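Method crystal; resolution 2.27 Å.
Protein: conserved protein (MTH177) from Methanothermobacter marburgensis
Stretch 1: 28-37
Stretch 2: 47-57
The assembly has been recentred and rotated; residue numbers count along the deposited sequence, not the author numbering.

Stretch 1 (28-37) EIIIKNPKVN
Stretch 2, residues 47-57: YQVTGKARERS

Two antiparallel strand pairings, separated by a short break in each stretch, join residues 28-37 to residues 47-57 of one chain and bury 946 Å² between them. Strand 28-32 runs against strand 53-57 at 145° between their N-to-C directions, with axes 4.6 Å apart at closest; strand 35-37 runs against strand 47-51 at 167°, 4.7 Å apart. Glu28 pairs with Arg56, Ile29 with Glu55 and Ile30 with Arg54; beyond the break, Lys35 pairs with Thr50, Val36 with Val49 and Asn37 with Gln48. Hydrogen-bonded pairs have CA atoms 5.1-5.2 Å apart, the alternate pairs 4.6-4.7 Å.

In the hydrogen-bonded pairs, backbone donors and acceptors satisfy each other reciprocally. Glu28 N gives to Arg56 O (2.8 Å) and Arg56 N to Glu28 O (2.9 Å); Ile30 N gives to Arg54 O (2.7 Å, 171°) and Arg54 N to Ile30 O (2.8 Å). In the second ladder Lys35 N binds Thr50 O (2.8 Å), Thr50 N binds Lys35 O (2.9 Å, 173°), Asn37 N binds Gln48 O (2.8 Å) and Gln48 N binds Asn37 O (2.9 Å). Several of these carbonyls also receive CA-H...O contacts, among them Val36 CA to Gln48 O at 3.2 Å and Ile29 CA to Arg54 O at 3.3 Å. Of the side chains here, Lys35 NZ and Thr50 OG1 are hydrogen-bonded elsewhere in the structure, and Asn37 CB lies 4.3 Å from Gln48 CB.

Apart from Gly51, strand residues are extended, with phi near -90 to -140° and psi near 115 to 155°. Asn33 breaks the run at phi/psi 43/56, and Pro34 follows at -74/162. Opposite Pro34, Gly51 is fully extended (172/-180); an ideal CB there would lie 2.6 Å from Ile31 CG2, so its bare CA makes room for that methyl, at 3.5 Å from Ile31 CG2.

On the face bearing Glu28, Ile30, Arg54 and Arg56, a salt bridge reinforces the backbone. Glu28 (m, t, chi3 -27°) brings OE1 to the edge of the Arg56 guanidinium, taking a 2.7 Å hydrogen bond from Arg56 NH2 and a weak one from Arg56 NE at 3.3 Å. The buried carboxylate is further satisfied elsewhere in the structure. Arg56 (t, t, p, chi4 -168°) lays one guanidinium face against Ile30 CD1, and Ile30 CD1 also packs 3.5 Å from Arg56 CB; Ile30 has chi1 m and chi2 at 105°. From a sideways CA-to-CB bond, the Lys32 side chain brings NZ 3.5 Å from Arg54 CD; the like charges Lys32 NZ and Arg54 NH1 are 4.0 Å apart and form no bond.

The face bearing Ile29, Ile31, Ala53, Val36 and Val49 is apolar apart from Glu55; Pro34 and Tyr47, pointing sideways, border it. Ile29 and Ile31, both m, t, both reach the small Ala53: Ile29 CG2 lies 3.9 Å and Ile31 CG1 4.2 Å from Ala53 CB. Val49 (t) links the two pairings, its CG1 3.9 Å from Ile31 CD1 and 3.8 Å from Pro34 CB. Val49 also packs on Val36, CG2 to CG2 at 4.2 Å. Val36 (t) also sets CG1 4.2 Å from Tyr47 CD1.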

# COMPACT_ATOMS: atom_id res chain seq x y z
N GLU A 28 -6.58 -8.99 -0.55
CA GLU A 28 -5.49 -8.90 0.36
C GLU A 28 -5.70 -9.89 1.52
O GLU A 28 -6.82 -10.19 1.91
CB GLU A 28 -5.37 -7.46 0.85
CG GLU A 28 -5.38 -6.48 -0.33
CD GLU A 28 -5.21 -5.02 0.07
OE1 GLU A 28 -5.58 -4.68 1.21
OE2 GLU A 28 -4.74 -4.22 -0.79
N ILE A 29 -4.60 -10.41 2.03
CA ILE A 29 -4.61 -11.35 3.13
C ILE A 29 -3.99 -10.59 4.29
O ILE A 29 -2.91 -10.05 4.15
CB ILE A 29 -3.80 -12.63 2.80
CG1 ILE A 29 -4.37 -13.32 1.56
CG2 ILE A 29 -3.81 -13.58 3.99
CD1 ILE A 29 -3.56 -14.48 1.06
N ILE A 30 -4.69 -10.54 5.41
CA ILE A 30 -4.23 -9.79 6.56
C ILE A 30 -4.00 -10.75 7.73
O ILE A 30 -4.90 -11.54 8.07
CB ILE A 30 -5.30 -8.72 6.96
CG1 ILE A 30 -5.52 -7.72 5.81
CG2 ILE A 30 -4.91 -7.96 8.22
CD1 ILE A 30 -6.80 -7.97 5.10
N ILE A 31 -2.80 -10.70 8.30
CA ILE A 31 -2.47 -11.45 9.50
C ILE A 31 -2.18 -10.51 10.66
O ILE A 31 -1.18 -9.77 10.64
CB ILE A 31 -1.25 -12.35 9.26
CG1 ILE A 31 -1.45 -13.14 7.97
CG2 ILE A 31 -1.08 -13.30 10.44
CD1 ILE A 31 -0.31 -14.05 7.62
N LYS A 32 -2.98 -10.60 11.71
CA LYS A 32 -2.82 -9.74 12.88
C LYS A 32 -1.87 -10.32 13.92
O LYS A 32 -1.86 -11.51 14.18
CB LYS A 32 -4.18 -9.43 13.51
CG LYS A 32 -4.95 -8.36 12.75
CD LYS A 32 -6.42 -8.71 12.53
CE LYS A 32 -6.90 -8.25 11.15
NZ LYS A 32 -8.37 -8.50 10.88
N ASN A 33 -1.00 -9.47 14.45
CA ASN A 33 -0.05 -9.87 15.47
C ASN A 33 0.58 -11.22 15.14
O ASN A 33 0.54 -12.17 15.93
CB ASN A 33 -0.72 -9.88 16.84
CG ASN A 33 -1.12 -8.48 17.30
OD1 ASN A 33 -2.30 -8.22 17.58
ND2 ASN A 33 -0.15 -7.58 17.34
N PRO A 34 1.18 -11.31 13.96
CA PRO A 34 1.88 -12.51 13.56
C PRO A 34 3.20 -12.68 14.27
O PRO A 34 3.74 -11.72 14.84
CB PRO A 34 2.13 -12.25 12.08
CG PRO A 34 2.19 -10.80 11.96
CD PRO A 34 1.22 -10.27 12.92
N LYS A 35 3.71 -13.90 14.24
CA LYS A 35 5.10 -14.17 14.55
C LYS A 35 5.91 -14.12 13.25
O LYS A 35 5.50 -14.67 12.22
CB LYS A 35 5.23 -15.53 15.22
CG LYS A 35 6.68 -15.95 15.40
CD LYS A 35 6.93 -16.66 16.73
CE LYS A 35 8.43 -16.61 17.01
NZ LYS A 35 9.10 -15.65 16.05
N VAL A 36 7.03 -13.41 13.27
CA VAL A 36 7.81 -13.18 12.06
C VAL A 36 9.30 -13.43 12.27
O VAL A 36 9.90 -12.94 13.22
CB VAL A 36 7.63 -11.75 11.52
CG1 VAL A 36 8.43 -11.56 10.24
CG2 VAL A 36 6.16 -11.41 11.28
N ASN A 37 9.86 -14.24 11.38
CA ASN A 37 11.29 -14.51 11.30
C ASN A 37 11.85 -13.96 9.99
O ASN A 37 11.15 -13.91 8.98
CB ASN A 37 11.54 -16.01 11.35
CG ASN A 37 11.35 -16.57 12.74
OD1 ASN A 37 11.22 -15.82 13.70
ND2 ASN A 37 11.32 -17.90 12.86
N TYR A 47 11.15 -13.65 4.57
CA TYR A 47 10.36 -13.50 5.78
C TYR A 47 9.41 -14.68 5.94
O TYR A 47 8.72 -15.02 4.99
CB TYR A 47 9.52 -12.23 5.71
CG TYR A 47 10.34 -10.98 5.72
CD1 TYR A 47 10.76 -10.42 6.92
CD2 TYR A 47 10.68 -10.35 4.53
CE1 TYR A 47 11.51 -9.25 6.93
CE2 TYR A 47 11.44 -9.20 4.54
CZ TYR A 47 11.85 -8.65 5.74
OH TYR A 47 12.65 -7.53 5.73
N GLN A 48 9.47 -15.33 7.11
CA GLN A 48 8.45 -16.30 7.52
C GLN A 48 7.49 -15.65 8.51
O GLN A 48 7.88 -15.21 9.59
CB GLN A 48 9.06 -17.52 8.19
CG GLN A 48 9.89 -18.38 7.29
CD GLN A 48 10.01 -19.81 7.81
OE1 GLN A 48 9.82 -20.76 7.05
NE2 GLN A 48 10.27 -19.96 9.10
N VAL A 49 6.21 -15.76 8.17
CA VAL A 49 5.12 -15.05 8.82
C VAL A 49 4.05 -16.06 9.17
O VAL A 49 3.43 -16.66 8.30
CB VAL A 49 4.47 -14.02 7.90
CG1 VAL A 49 3.33 -13.29 8.62
CG2 VAL A 49 5.49 -13.03 7.44
N THR A 50 3.82 -16.20 10.46
CA THR A 50 2.86 -17.15 10.98
C THR A 50 1.83 -16.41 11.83
O THR A 50 2.16 -15.58 12.68
CB THR A 50 3.62 -18.18 11.82
OG1 THR A 50 4.56 -18.86 10.97
CG2 THR A 50 2.69 -19.25 12.35
N GLY A 51 0.57 -16.73 11.57
CA GLY A 51 -0.54 -16.21 12.36
C GLY A 51 -1.83 -16.60 11.69
O GLY A 51 -1.83 -17.28 10.68
N LYS A 52 -2.95 -16.20 12.28
CA LYS A 52 -4.24 -16.49 11.71
C LYS A 52 -4.57 -15.45 10.64
O LYS A 52 -4.41 -14.24 10.84
CB LYS A 52 -5.30 -16.61 12.81
CG LYS A 52 -4.90 -17.66 13.86
CD LYS A 52 -6.06 -18.16 14.71
CE LYS A 52 -6.62 -19.51 14.23
NZ LYS A 52 -7.31 -19.43 12.89
N ALA A 53 -4.96 -15.94 9.47
CA ALA A 53 -5.15 -15.10 8.31
C ALA A 53 -6.61 -14.78 8.09
O ALA A 53 -7.49 -15.63 8.35
CB ALA A 53 -4.60 -15.80 7.10
N ARG A 54 -6.85 -13.56 7.61
CA ARG A 54 -8.16 -13.12 7.14
C ARG A 54 -8.05 -12.49 5.74
O ARG A 54 -6.99 -12.00 5.34
CB ARG A 54 -8.76 -12.10 8.10
CG ARG A 54 -9.16 -12.65 9.44
CD ARG A 54 -9.88 -11.60 10.30
NE ARG A 54 -10.47 -12.19 11.49
CZ ARG A 54 -9.80 -12.40 12.61
NH1 ARG A 54 -8.52 -12.06 12.70
NH2 ARG A 54 -10.40 -12.94 13.66
N GLU A 55 -9.16 -12.55 5.00
CA GLU A 55 -9.22 -12.08 3.63
C GLU A 55 -10.10 -10.86 3.50
O GLU A 55 -11.16 -10.79 4.10
CB GLU A 55 -9.81 -13.12 2.71
CG GLU A 55 -8.95 -14.35 2.61
CD GLU A 55 -9.41 -15.25 1.50
OE1 GLU A 55 -10.65 -15.34 1.29
OE2 GLU A 55 -8.51 -15.80 0.82
N ARG A 56 -9.68 -9.99 2.59
CA ARG A 56 -10.33 -8.72 2.27
C ARG A 56 -10.34 -8.59 0.77
O ARG A 56 -9.28 -8.53 0.16
CB ARG A 56 -9.46 -7.61 2.84
CG ARG A 56 -10.05 -6.27 2.81
CD ARG A 56 -9.37 -5.37 3.82
NE ARG A 56 -8.00 -5.11 3.46
CZ ARG A 56 -7.12 -4.54 4.27
NH1 ARG A 56 -7.48 -4.25 5.51
NH2 ARG A 56 -5.90 -4.30 3.84
N SER A 57 -11.51 -8.58 0.14
CA SER A 57 -11.57 -8.57 -1.32
C SER A 57 -11.51 -7.14 -1.88
O SER A 57 -11.75 -6.17 -1.16
CB SER A 57 -12.81 -9.31 -1.81
OG SER A 57 -13.95 -8.50 -1.64